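Local coordinates for protein putative mandelate racemase (PDB 2OX4) that is probably a lyase of the enolase superfamily, related to mandelate racemase, that binds a magnesium ion through three glutamate side chains, at residues C[53-58]-C[95-100]; C[145-150]-C[195-200]; C[285-290]-C[312-317]; C[355-360]-C[378-383]. One frame throughout, in Å; residues are numbered along the deposited sequence.

Interaction 1. Residues C[53-58]-C[95-100]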
# COMPACT_ATOMS: atom_id res chain seq x y z
N GLY C 53 12.36 3.14 -41.32
CA GLY C 53 13.72 3.48 -40.90
C GLY C 53 14.26 2.56 -39.82
O GLY C 53 15.43 2.17 -39.87
N ILE C 54 13.43 2.20 -38.84
CA ILE C 54 13.88 1.25 -37.81
C ILE C 54 14.22 -0.12 -38.40
O ILE C 54 15.20 -0.76 -37.97
CB ILE C 54 12.92 1.14 -36.57
CG1 ILE C 54 13.68 0.60 -35.35
CG2 ILE C 54 11.72 0.22 -36.85
CD1 ILE C 54 14.67 1.55 -34.73
N LEU C 55 13.45 -0.55 -39.39
CA LEU C 55 13.70 -1.85 -40.02
C LEU C 55 15.03 -1.83 -40.76
O LEU C 55 15.82 -2.77 -40.66
CB LEU C 55 12.55 -2.24 -40.95
CG LEU C 55 11.24 -2.57 -40.23
CD1 LEU C 55 10.11 -2.71 -41.25
CD2 LEU C 55 11.39 -3.87 -39.43
N LYS C 56 15.29 -0.72 -41.46
CA LYS C 56 16.57 -0.52 -42.13
C LYS C 56 17.74 -0.57 -41.15
O LYS C 56 18.77 -1.19 -41.42
CB LYS C 56 16.54 0.81 -42.91
CG LYS C 56 17.87 1.23 -43.55
CD LYS C 56 17.76 2.60 -44.21
CE LYS C 56 19.14 3.22 -44.40
NZ LYS C 56 19.42 4.38 -43.48
N ASP C 57 17.59 0.07 -39.99
CA ASP C 57 18.69 0.11 -39.03
C ASP C 57 18.94 -1.25 -38.38
O ASP C 57 20.10 -1.67 -38.23
CB ASP C 57 18.42 1.17 -37.96
CG ASP C 57 18.65 2.58 -38.49
OD1 ASP C 57 19.25 2.75 -39.57
OD2 ASP C 57 18.21 3.53 -37.82
N TYR C 58 17.86 -1.94 -38.01
CA TYR C 58 17.99 -3.26 -37.39
C TYR C 58 18.57 -4.28 -38.37
O TYR C 58 19.25 -5.23 -37.95
CB TYR C 58 16.65 -3.80 -36.88
CG TYR C 58 16.10 -3.12 -35.64
CD1 TYR C 58 14.82 -3.43 -35.18
CD2 TYR C 58 16.84 -2.17 -34.93
CE1 TYR C 58 14.28 -2.83 -34.04
CE2 TYR C 58 16.31 -1.56 -33.80
CZ TYR C 58 15.04 -1.89 -33.36
OH TYR C 58 14.51 -1.28 -32.24
N ILE C 95 11.39 -4.78 -33.97
CA ILE C 95 11.55 -6.14 -33.43
C ILE C 95 10.42 -7.06 -33.91
O ILE C 95 10.68 -8.18 -34.37
CB ILE C 95 11.66 -6.13 -31.88
CG1 ILE C 95 12.82 -5.22 -31.45
CG2 ILE C 95 11.90 -7.53 -31.37
CD1 ILE C 95 13.11 -5.24 -29.90
N SER C 96 9.19 -6.55 -33.86
CA SER C 96 7.98 -7.32 -34.19
C SER C 96 8.03 -7.84 -35.63
O SER C 96 7.77 -9.02 -35.87
CB SER C 96 6.73 -6.44 -34.07
OG SER C 96 6.54 -5.96 -32.75
N ALA C 97 8.34 -6.95 -36.57
CA ALA C 97 8.21 -7.30 -37.99
C ALA C 97 9.20 -8.39 -38.35
O ALA C 97 8.85 -9.38 -39.01
CB ALA C 97 8.35 -6.07 -38.89
N PHE C 98 10.43 -8.24 -37.88
CA PHE C 98 11.45 -9.25 -38.07
C PHE C 98 11.06 -10.58 -37.43
O PHE C 98 11.19 -11.64 -38.06
CB PHE C 98 12.81 -8.74 -37.57
CG PHE C 98 13.48 -7.82 -38.55
CD1 PHE C 98 13.71 -6.50 -38.24
CD2 PHE C 98 13.84 -8.30 -39.82
CE1 PHE C 98 14.34 -5.66 -39.16
CE2 PHE C 98 14.47 -7.46 -40.74
CZ PHE C 98 14.71 -6.14 -40.42
N ASP C 99 10.55 -10.53 -36.20
CA ASP C 99 10.16 -11.75 -35.49
C ASP C 99 9.11 -12.55 -36.27
O ASP C 99 9.24 -13.77 -36.41
CB ASP C 99 9.71 -11.42 -34.06
CG ASP C 99 9.44 -12.67 -33.24
OD1 ASP C 99 10.39 -13.25 -32.69
OD2 ASP C 99 8.26 -13.05 -33.18
N ILE C 100 8.11 -11.86 -36.81
CA ILE C 100 7.07 -12.51 -37.62
C ILE C 100 7.71 -13.23 -38.83
O ILE C 100 7.41 -14.40 -39.10
CB ILE C 100 5.98 -11.49 -38.06
CG1 ILE C 100 5.19 -10.97 -36.84
CG2 ILE C 100 4.99 -12.14 -39.07
CD1 ILE C 100 4.37 -9.67 -37.11

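Interaction 2. Residues C[145-150]-C[195-200]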
# COMPACT_ATOMS: atom_id res chain seq x y z
N GLY C 145 -22.56 9.51 -40.06
CA GLY C 145 -23.03 10.54 -39.14
C GLY C 145 -24.40 10.26 -38.54
O GLY C 145 -24.63 10.49 -37.36
N ARG C 146 -25.33 9.79 -39.37
CA ARG C 146 -26.71 9.62 -38.90
C ARG C 146 -26.89 8.27 -38.21
O ARG C 146 -26.33 7.26 -38.63
CB ARG C 146 -27.72 9.73 -40.06
CG ARG C 146 -27.55 10.96 -40.98
CD ARG C 146 -27.53 12.30 -40.24
NE ARG C 146 -28.68 12.51 -39.36
CZ ARG C 146 -28.97 13.67 -38.77
NH1 ARG C 146 -28.19 14.73 -38.97
NH2 ARG C 146 -30.03 13.78 -37.98
N LYS C 147 -27.71 8.26 -37.17
CA LYS C 147 -27.86 7.08 -36.34
C LYS C 147 -28.36 5.83 -37.08
O LYS C 147 -28.06 4.70 -36.68
CB LYS C 147 -28.72 7.37 -35.11
CG LYS C 147 -30.19 7.61 -35.39
CD LYS C 147 -30.92 8.04 -34.14
CE LYS C 147 -32.41 7.99 -34.36
NZ LYS C 147 -33.06 9.26 -33.95
N GLU C 148 -29.13 6.05 -38.15
CA GLU C 148 -29.67 4.94 -38.95
C GLU C 148 -28.57 4.28 -39.76
O GLU C 148 -28.65 3.09 -40.07
CB GLU C 148 -30.79 5.42 -39.89
CG GLU C 148 -32.06 5.84 -39.16
CD GLU C 148 -32.04 7.30 -38.71
OE1 GLU C 148 -31.13 8.06 -39.13
OE2 GLU C 148 -32.93 7.68 -37.91
N GLU C 149 -27.53 5.05 -40.09
CA GLU C 149 -26.40 4.52 -40.83
C GLU C 149 -25.60 3.53 -39.97
O GLU C 149 -25.07 2.55 -40.49
CB GLU C 149 -25.50 5.64 -41.34
CG GLU C 149 -26.27 6.75 -42.05
CD GLU C 149 -25.36 7.83 -42.59
OE1 GLU C 149 -25.27 7.96 -43.83
OE2 GLU C 149 -24.73 8.54 -41.79
N TYR C 150 -25.53 3.81 -38.67
CA TYR C 150 -24.90 2.90 -37.72
C TYR C 150 -25.67 1.57 -37.61
O TYR C 150 -25.07 0.50 -37.73
CB TYR C 150 -24.72 3.59 -36.36
CG TYR C 150 -23.62 4.63 -36.37
CD1 TYR C 150 -22.37 4.37 -35.80
CD2 TYR C 150 -23.81 5.88 -36.96
CE1 TYR C 150 -21.35 5.31 -35.84
CE2 TYR C 150 -22.80 6.83 -36.99
CZ TYR C 150 -21.58 6.54 -36.42
OH TYR C 150 -20.58 7.49 -36.46
N GLY C 195 -23.65 9.64 -28.96
CA GLY C 195 -23.12 8.31 -28.70
C GLY C 195 -24.19 7.30 -28.31
O GLY C 195 -24.23 6.20 -28.86
N VAL C 196 -25.05 7.68 -27.37
CA VAL C 196 -26.14 6.82 -26.91
C VAL C 196 -27.08 6.44 -28.07
O VAL C 196 -27.45 5.27 -28.20
CB VAL C 196 -26.96 7.46 -25.77
CG1 VAL C 196 -28.24 6.68 -25.52
CG2 VAL C 196 -26.13 7.50 -24.47
N GLU C 197 -27.47 7.42 -28.89
CA GLU C 197 -28.45 7.15 -29.96
C GLU C 197 -27.91 6.13 -30.97
O GLU C 197 -28.67 5.32 -31.50
CB GLU C 197 -28.93 8.43 -30.66
CG GLU C 197 -27.92 9.07 -31.60
CD GLU C 197 -28.43 10.32 -32.28
OE1 GLU C 197 -27.82 10.73 -33.29
OE2 GLU C 197 -29.42 10.90 -31.79
N ARG C 198 -26.60 6.16 -31.21
CA ARG C 198 -25.94 5.23 -32.12
C ARG C 198 -25.90 3.81 -31.53
O ARG C 198 -26.25 2.85 -32.21
CB ARG C 198 -24.55 5.72 -32.51
CG ARG C 198 -24.56 6.92 -33.43
CD ARG C 198 -23.28 7.70 -33.38
NE ARG C 198 -23.32 8.84 -34.30
CZ ARG C 198 -22.31 9.67 -34.52
NH1 ARG C 198 -21.16 9.53 -33.87
NH2 ARG C 198 -22.46 10.67 -35.38
N VAL C 199 -25.48 3.70 -30.27
CA VAL C 199 -25.47 2.40 -29.58
C VAL C 199 -26.88 1.81 -29.49
O VAL C 199 -27.09 0.62 -29.80
CB VAL C 199 -24.87 2.51 -28.14
CG1 VAL C 199 -25.04 1.18 -27.38
CG2 VAL C 199 -23.39 2.91 -28.21
N GLU C 200 -27.84 2.65 -29.11
CA GLU C 200 -29.25 2.25 -29.05
C GLU C 200 -29.81 1.79 -30.40
O GLU C 200 -30.51 0.77 -30.47
CB GLU C 200 -30.09 3.41 -28.50
CG GLU C 200 -31.53 3.03 -28.18
CD GLU C 200 -32.18 4.02 -27.24
OE1 GLU C 200 -32.91 3.56 -26.33
OE2 GLU C 200 -31.96 5.24 -27.41
O HOH W 1 -25.97 9.69 -34.83
O HOH W 2 -28.87 10.78 -36.17

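Interaction 3. Residues C[285-290]-C[312-317]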
# COMPACT_ATOMS: atom_id res chain seq x y z
N ASP C 285 -9.47 -6.17 -18.97
CA ASP C 285 -10.14 -7.47 -19.05
C ASP C 285 -9.81 -8.23 -20.33
O ASP C 285 -9.74 -9.46 -20.34
CB ASP C 285 -11.66 -7.26 -18.92
CG ASP C 285 -12.03 -6.63 -17.58
OD1 ASP C 285 -12.40 -5.44 -17.56
OD2 ASP C 285 -11.87 -7.33 -16.56
N VAL C 286 -9.60 -7.49 -21.41
CA VAL C 286 -9.27 -8.09 -22.71
C VAL C 286 -8.12 -7.29 -23.28
O VAL C 286 -8.27 -6.11 -23.58
CB VAL C 286 -10.48 -8.03 -23.70
CG1 VAL C 286 -10.08 -8.61 -25.08
CG2 VAL C 286 -11.71 -8.79 -23.14
N ILE C 287 -6.95 -7.91 -23.36
CA ILE C 287 -5.79 -7.21 -23.90
C ILE C 287 -5.73 -7.36 -25.41
O ILE C 287 -6.12 -8.40 -25.96
CB ILE C 287 -4.45 -7.68 -23.29
CG1 ILE C 287 -4.31 -9.21 -23.39
CG2 ILE C 287 -4.29 -7.16 -21.83
CD1 ILE C 287 -2.87 -9.68 -23.33
N GLN C 288 -5.23 -6.32 -26.07
CA GLN C 288 -5.27 -6.27 -27.53
C GLN C 288 -3.91 -5.97 -28.14
O GLN C 288 -3.78 -5.03 -28.93
CB GLN C 288 -6.31 -5.25 -28.01
CG GLN C 288 -7.76 -5.50 -27.49
CD GLN C 288 -8.66 -4.29 -27.68
OE1 GLN C 288 -8.31 -3.18 -27.32
NE2 GLN C 288 -9.83 -4.51 -28.27
N PRO C 289 -2.87 -6.79 -27.83
CA PRO C 289 -1.57 -6.51 -28.42
C PRO C 289 -1.66 -6.71 -29.93
O PRO C 289 -2.44 -7.56 -30.39
CB PRO C 289 -0.67 -7.59 -27.81
CG PRO C 289 -1.58 -8.68 -27.43
CD PRO C 289 -2.85 -8.02 -27.02
N ASP C 290 -0.92 -5.90 -30.68
CA ASP C 290 -0.75 -6.09 -32.12
C ASP C 290 0.54 -6.87 -32.33
O ASP C 290 1.61 -6.47 -31.85
CB ASP C 290 -0.67 -4.71 -32.79
CG ASP C 290 -0.69 -4.78 -34.33
OD1 ASP C 290 0.14 -5.48 -34.92
OD2 ASP C 290 -1.54 -4.11 -34.94
N VAL C 312 -7.29 -12.75 -17.74
CA VAL C 312 -7.45 -11.75 -18.78
C VAL C 312 -7.43 -12.53 -20.09
O VAL C 312 -6.68 -13.51 -20.22
CB VAL C 312 -6.29 -10.73 -18.74
CG1 VAL C 312 -6.30 -9.79 -19.94
CG2 VAL C 312 -6.34 -9.90 -17.44
N THR C 313 -8.26 -12.13 -21.05
CA THR C 313 -8.24 -12.83 -22.34
C THR C 313 -7.74 -11.91 -23.43
O THR C 313 -7.47 -10.75 -23.17
CB THR C 313 -9.61 -13.44 -22.68
OG1 THR C 313 -10.59 -12.41 -22.79
CG2 THR C 313 -10.03 -14.46 -21.62
N VAL C 314 -7.59 -12.45 -24.64
CA VAL C 314 -6.80 -11.80 -25.67
C VAL C 314 -7.59 -11.66 -26.97
O VAL C 314 -8.23 -12.61 -27.42
CB VAL C 314 -5.47 -12.56 -25.95
CG1 VAL C 314 -4.58 -11.75 -26.88
CG2 VAL C 314 -4.74 -12.88 -24.63
N GLN C 315 -7.54 -10.47 -27.56
CA GLN C 315 -7.94 -10.29 -28.96
C GLN C 315 -6.81 -9.54 -29.64
O GLN C 315 -6.59 -8.38 -29.33
CB GLN C 315 -9.23 -9.44 -29.03
CG GLN C 315 -9.56 -8.88 -30.45
CD GLN C 315 -9.66 -7.37 -30.50
OE1 GLN C 315 -10.58 -6.77 -29.93
NE2 GLN C 315 -8.71 -6.74 -31.17
N ALA C 316 -6.10 -10.17 -30.57
CA ALA C 316 -5.04 -9.47 -31.28
C ALA C 316 -5.63 -8.23 -31.94
O ALA C 316 -6.71 -8.29 -32.53
CB ALA C 316 -4.37 -10.35 -32.30
N HIS C 317 -4.94 -7.11 -31.83
CA HIS C 317 -5.25 -5.96 -32.67
C HIS C 317 -4.78 -6.25 -34.08
O HIS C 317 -3.61 -6.59 -34.30
CB HIS C 317 -4.58 -4.70 -32.16
CG HIS C 317 -4.75 -3.52 -33.06
ND1 HIS C 317 -3.78 -3.13 -33.96
CD2 HIS C 317 -5.78 -2.66 -33.22
CE1 HIS C 317 -4.21 -2.07 -34.63
NE2 HIS C 317 -5.42 -1.77 -34.20
O HOH W 3 -11.67 -11.54 -20.44

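Interaction 4. Residues C[355-360]-C[378-383]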
# COMPACT_ATOMS: atom_id res chain seq x y z
N LEU C 355 -2.30 -6.37 -52.26
CA LEU C 355 -0.98 -6.43 -51.63
C LEU C 355 -0.51 -7.84 -51.35
O LEU C 355 0.70 -8.07 -51.24
CB LEU C 355 -0.97 -5.60 -50.34
CG LEU C 355 -1.33 -4.12 -50.48
CD1 LEU C 355 -1.33 -3.45 -49.11
CD2 LEU C 355 -0.36 -3.43 -51.42
N CYS C 356 -1.45 -8.78 -51.21
CA CYS C 356 -1.12 -10.15 -50.81
C CYS C 356 -1.69 -11.22 -51.73
O CYS C 356 -2.75 -11.03 -52.33
CB CYS C 356 -1.61 -10.42 -49.38
SG CYS C 356 -0.85 -9.38 -48.12
N VAL C 357 -1.00 -12.35 -51.79
CA VAL C 357 -1.39 -13.49 -52.61
C VAL C 357 -2.72 -14.14 -52.19
O VAL C 357 -3.57 -14.42 -53.05
CB VAL C 357 -0.24 -14.53 -52.68
CG1 VAL C 357 -0.67 -15.81 -53.38
CG2 VAL C 357 0.98 -13.93 -53.38
N HIS C 358 -2.90 -14.36 -50.88
CA HIS C 358 -4.15 -14.94 -50.35
C HIS C 358 -4.99 -13.89 -49.64
O HIS C 358 -4.46 -13.07 -48.89
CB HIS C 358 -3.85 -16.08 -49.37
CG HIS C 358 -2.88 -17.08 -49.89
ND1 HIS C 358 -3.19 -17.98 -50.89
CD2 HIS C 358 -1.58 -17.30 -49.58
CE1 HIS C 358 -2.14 -18.73 -51.15
NE2 HIS C 358 -1.14 -18.34 -50.37
N ASN C 359 -6.29 -13.92 -49.89
CA ASN C 359 -7.20 -13.02 -49.19
C ASN C 359 -8.06 -13.81 -48.20
O ASN C 359 -9.16 -14.26 -48.54
CB ASN C 359 -8.08 -12.28 -50.21
CG ASN C 359 -8.96 -11.21 -49.57
OD1 ASN C 359 -8.73 -10.77 -48.43
ND2 ASN C 359 -9.97 -10.78 -50.30
N TYR C 360 -7.54 -13.99 -46.99
CA TYR C 360 -8.25 -14.76 -45.97
C TYR C 360 -9.39 -13.94 -45.41
O TYR C 360 -9.18 -12.82 -44.93
CB TYR C 360 -7.30 -15.17 -44.83
CG TYR C 360 -6.24 -16.16 -45.25
CD1 TYR C 360 -6.56 -17.50 -45.46
CD2 TYR C 360 -4.93 -15.75 -45.45
CE1 TYR C 360 -5.58 -18.41 -45.86
CE2 TYR C 360 -3.95 -16.65 -45.84
CZ TYR C 360 -4.28 -17.97 -46.05
OH TYR C 360 -3.31 -18.87 -46.44
N ASP C 378 1.89 -14.38 -48.61
CA ASP C 378 3.02 -13.77 -49.31
C ASP C 378 2.58 -12.42 -49.87
O ASP C 378 1.38 -12.16 -50.03
CB ASP C 378 3.48 -14.70 -50.44
CG ASP C 378 4.95 -14.53 -50.81
OD1 ASP C 378 5.61 -13.53 -50.42
OD2 ASP C 378 5.46 -15.43 -51.51
N ILE C 379 3.54 -11.56 -50.16
CA ILE C 379 3.25 -10.33 -50.87
C ILE C 379 3.21 -10.61 -52.37
O ILE C 379 3.75 -11.61 -52.84
CB ILE C 379 4.28 -9.24 -50.56
CG1 ILE C 379 5.71 -9.77 -50.76
CG2 ILE C 379 4.06 -8.73 -49.12
CD1 ILE C 379 6.78 -8.70 -50.84
N THR C 380 2.56 -9.72 -53.11
CA THR C 380 2.51 -9.78 -54.56
C THR C 380 3.73 -9.09 -55.19
O THR C 380 4.39 -8.25 -54.54
CB THR C 380 1.22 -9.12 -55.08
OG1 THR C 380 1.16 -7.76 -54.62
CG2 THR C 380 -0.00 -9.87 -54.55
N GLU C 381 4.04 -9.43 -56.44
CA GLU C 381 5.19 -8.82 -57.12
C GLU C 381 5.01 -7.32 -57.32
O GLU C 381 5.99 -6.59 -57.45
CB GLU C 381 5.48 -9.49 -58.47
CG GLU C 381 5.94 -10.94 -58.38
CD GLU C 381 7.39 -11.05 -57.93
OE1 GLU C 381 7.63 -11.63 -56.85
OE2 GLU C 381 8.27 -10.56 -58.66
N LYS C 382 3.75 -6.87 -57.35
CA LYS C 382 3.42 -5.46 -57.54
C LYS C 382 4.04 -4.56 -56.47
O LYS C 382 4.32 -3.38 -56.73
CB LYS C 382 1.90 -5.26 -57.52
CG LYS C 382 1.39 -4.21 -58.49
CD LYS C 382 0.08 -3.58 -58.03
CE LYS C 382 -0.92 -4.62 -57.54
NZ LYS C 382 -1.48 -5.45 -58.64
N LEU C 383 4.27 -5.12 -55.28
CA LEU C 383 4.82 -4.34 -54.17
C LEU C 383 6.07 -3.57 -54.51
O LEU C 383 6.25 -2.45 -54.05
CB LEU C 383 5.08 -5.23 -52.95
CG LEU C 383 4.07 -4.90 -51.85
CD1 LEU C 383 2.78 -5.67 -52.13
CD2 LEU C 383 4.65 -5.24 -50.51

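Interaction 1. Residues C[53-58]-C[95-100]
Phe98 sets the CE1 edge of its ring against helix 48-62, between Leu55 and Tyr58. Its CE1 lies 3.5 Å from CD2 of Leu55, the two side chains sliding past each other in opposite directions, and the methyl meets the ring obliquely. On the next turn, CB of Tyr58 comes to 3.7 Å from Phe98 CE1. The ring edge is aimed, in plane, at the carbonyl of Leu55, with CE1 of Phe98 3.6 Å from Leu55 O. Leu55 CD2 has a second neighbour in Ala97, whose CB is 3.8 Å away. Tyr58 in turn brings its own edge to the other helix, CE1 standing 3.5 Å from the backbone N of Ile95 and 3.8 Å from Ile95 CG1, the side chains crossing obliquely; Ile54 CG1 lies over one face of the tyrosine ring. No hydrogen bond crosses the contact. Leu55, Tyr58 and Phe98 share one first torsion, CG anti to the carbonyl carbon and beside the backbone N; from there the Phe98 ring reaches across to helix 48-62. Further out, the Tyr58 hydroxyl is bonded to Ile91 O, fixing the far end of the ring; Leu77 of helix 70-79 packs on Tyr58, and Val26 and Ile8 meet Phe98 from the sheet. On the outer side of helix 48-62, Lys56 and Asp57 bond to Ser49 of a second subunit. The axes of the two short segments approach to 10.1 Å and cross at -64°. Such a buried helix pair set against an antiparallel sheet belongs to the N-terminal capping domain of the mandelate racemase and muconate lactonizing enzymes.

Interaction 2. Residues C[145-150]-C[195-200]
Arg198 leaves its helix with CG anti to the carbonyl carbon (chi1 -71°) and then runs extended to NE, laying CG, CD and NE across one face of Tyr150 and the guanidinium over its hydroxyl. Tyr150 takes the same first torsion, and its ring and the guanidinium plane end 15° from parallel. Arg198 CD sits over the ring in a CH-pi contact, 3.8 Å from the centroid of Tyr150. The hydroxyl of Tyr150, bonded to Lys144 O, lies above the centre of the guanidinium, and its 3.3 Å approach to Arg198 NH1 is too poorly angled for a bond. In the guanidinium plane, Arg198 NH2 gives to Gly145 O on a lone pair at 2.9 Å; NH1 bonds to Val169 O and His172 O. Water 1 accepts from Arg198 NE at 2.8 Å and donates to Gly145 O and Glu197 OE1. An alanine in place of Arg198 would probably loosen the start of helix 147-159 against helix 189-206, because the CH-pi cover and the grip on Gly145 O would go. That start is held from within, Glu149 OE2 accepting from Gly145 N and Arg146 N. Nearer the solvent, Lys147 crosses Glu197 with NZ 4.5 Å from OE2, beyond a salt bridge; Glu197 instead pairs with Arg174. A buried cation thus joins two outer barrel helices, its charge probably stabilised by carbonyl oxygens and, through water 1, by the Glu197 carboxylate.

Interaction 3. Residues C[285-290]-C[312-317]
His317 and Asp290 meet obliquely, imidazole and carboxylate planes turned 46° apart, with the carboxylate at the ring edge. Asp290 OD2 accepts from His317 ND1 at 2.6 Å on its anti lone pair, while OD1 caps the backbone N of Gly292 at the start of helix 291-294. With its proton on ND1 and a carboxylate beside it, the imidazole is likely to be more basic at its other nitrogen. Gln288 and Gln315 also cross obliquely, their amide planes 60° apart. Gln288 NE2 reaches Gln315 OE1 at 2.9 Å from above the carbonyl plane, and the same oxygen is bonded to Tyr129 OH, whereas Gln315 NE2 turns back to Ala316 O. On the face of the strand pair turned from Val286 and Thr313, Ile287 and Val314 lie side by side, with CG1 of Ile287 3.9 Å from CG2 of Val314. The Ile287 and Val312 side chains cross at about a right angle, CG2 against CG1, and Phe300 and Ile303 of helix 296-309 pack over this apolar side. Parallel backbone bonds hold these groups in step: Ile287 N to Thr313 O at 2.9 Å, Gln315 N to Ile287 O at 3.0 Å and, past the strands, His317 N to Pro289 O. The nearest side-chain atom of His317 is about 4 Å from the magnesium ion bound by Glu215, Glu241 and Glu267. Strand, helix 296-309 and parallel strand form a beta-alpha-beta crossover of the enolase-superfamily barrel, whose strands carry the metal site at their C-terminal ends, with a His-Asp pair resembling that of mandelate racemase.

Interaction 4. Residues C[355-360]-C[378-383]
A single beta bridge, Cys356 with Ile379, joins two loops where the barrel domain lies against the sheet of the N-terminal capping domain. Two backbone hydrogen bonds flank it: Thr380 N gives to Leu355 O at 3.1 Å, and Val357 N to Asp378 O at 3.0 Å. Both donors stand above the plane of the carbonyl they meet. Each oxygen also takes a CA-H contact, Ile379 CA lying 3.4 Å from Leu355 O and Cys356 CA lying 3.3 Å from Asp378 O. Among polar side chains, Asp378 bonds through OD2 to Tyr35 OH and Thr380 through OG1 to Glu354 O. Apolar contacts line the two segments. Thr380 places OG1 between its backbone N and carbonyl carbon (chi1 58°), which sends CG2 over the Cys356 carbonyl, 3.6 Å from Cys356 C. A glycine here would be likely to disturb the loop pair, since both the OG1 bond to Glu354 and the methyl resting on Cys356 would be lost. Val357, on the solvent side, lays CG2 beside the 378-383 backbone, 3.7 Å from Ile379 O. Inward, Ile379 and Leu383 reach Phe11 and Leu25 of the sheet, and Leu355 touches Val13. Leu383 crosses Leu355 at about a right angle, its CD1 3.9 Å from Leu355 CD2 and only 3.3 Å from Leu355 O.

From the N terminus, interaction 1 closes first, joining helices 48-62 and 89-110 within the capping domain. The chain then enters the barrel, where interaction 2 spans one strand and brings together two successive outer helices, its centre about 41 Å from that of interaction 1, on the opposite side of the chain's centre. Interaction 3 closes a strand-helix-strand step at the metal site. Interaction 4, last, ties two late loops together just before strand 387-393 returns to the N-terminal sheet. The four follow strictly in series, with none nested or crossing. Interaction 1 lies within the capping domain and interaction 4 at its border with the barrel, while 2 and 3 belong to the barrel itself.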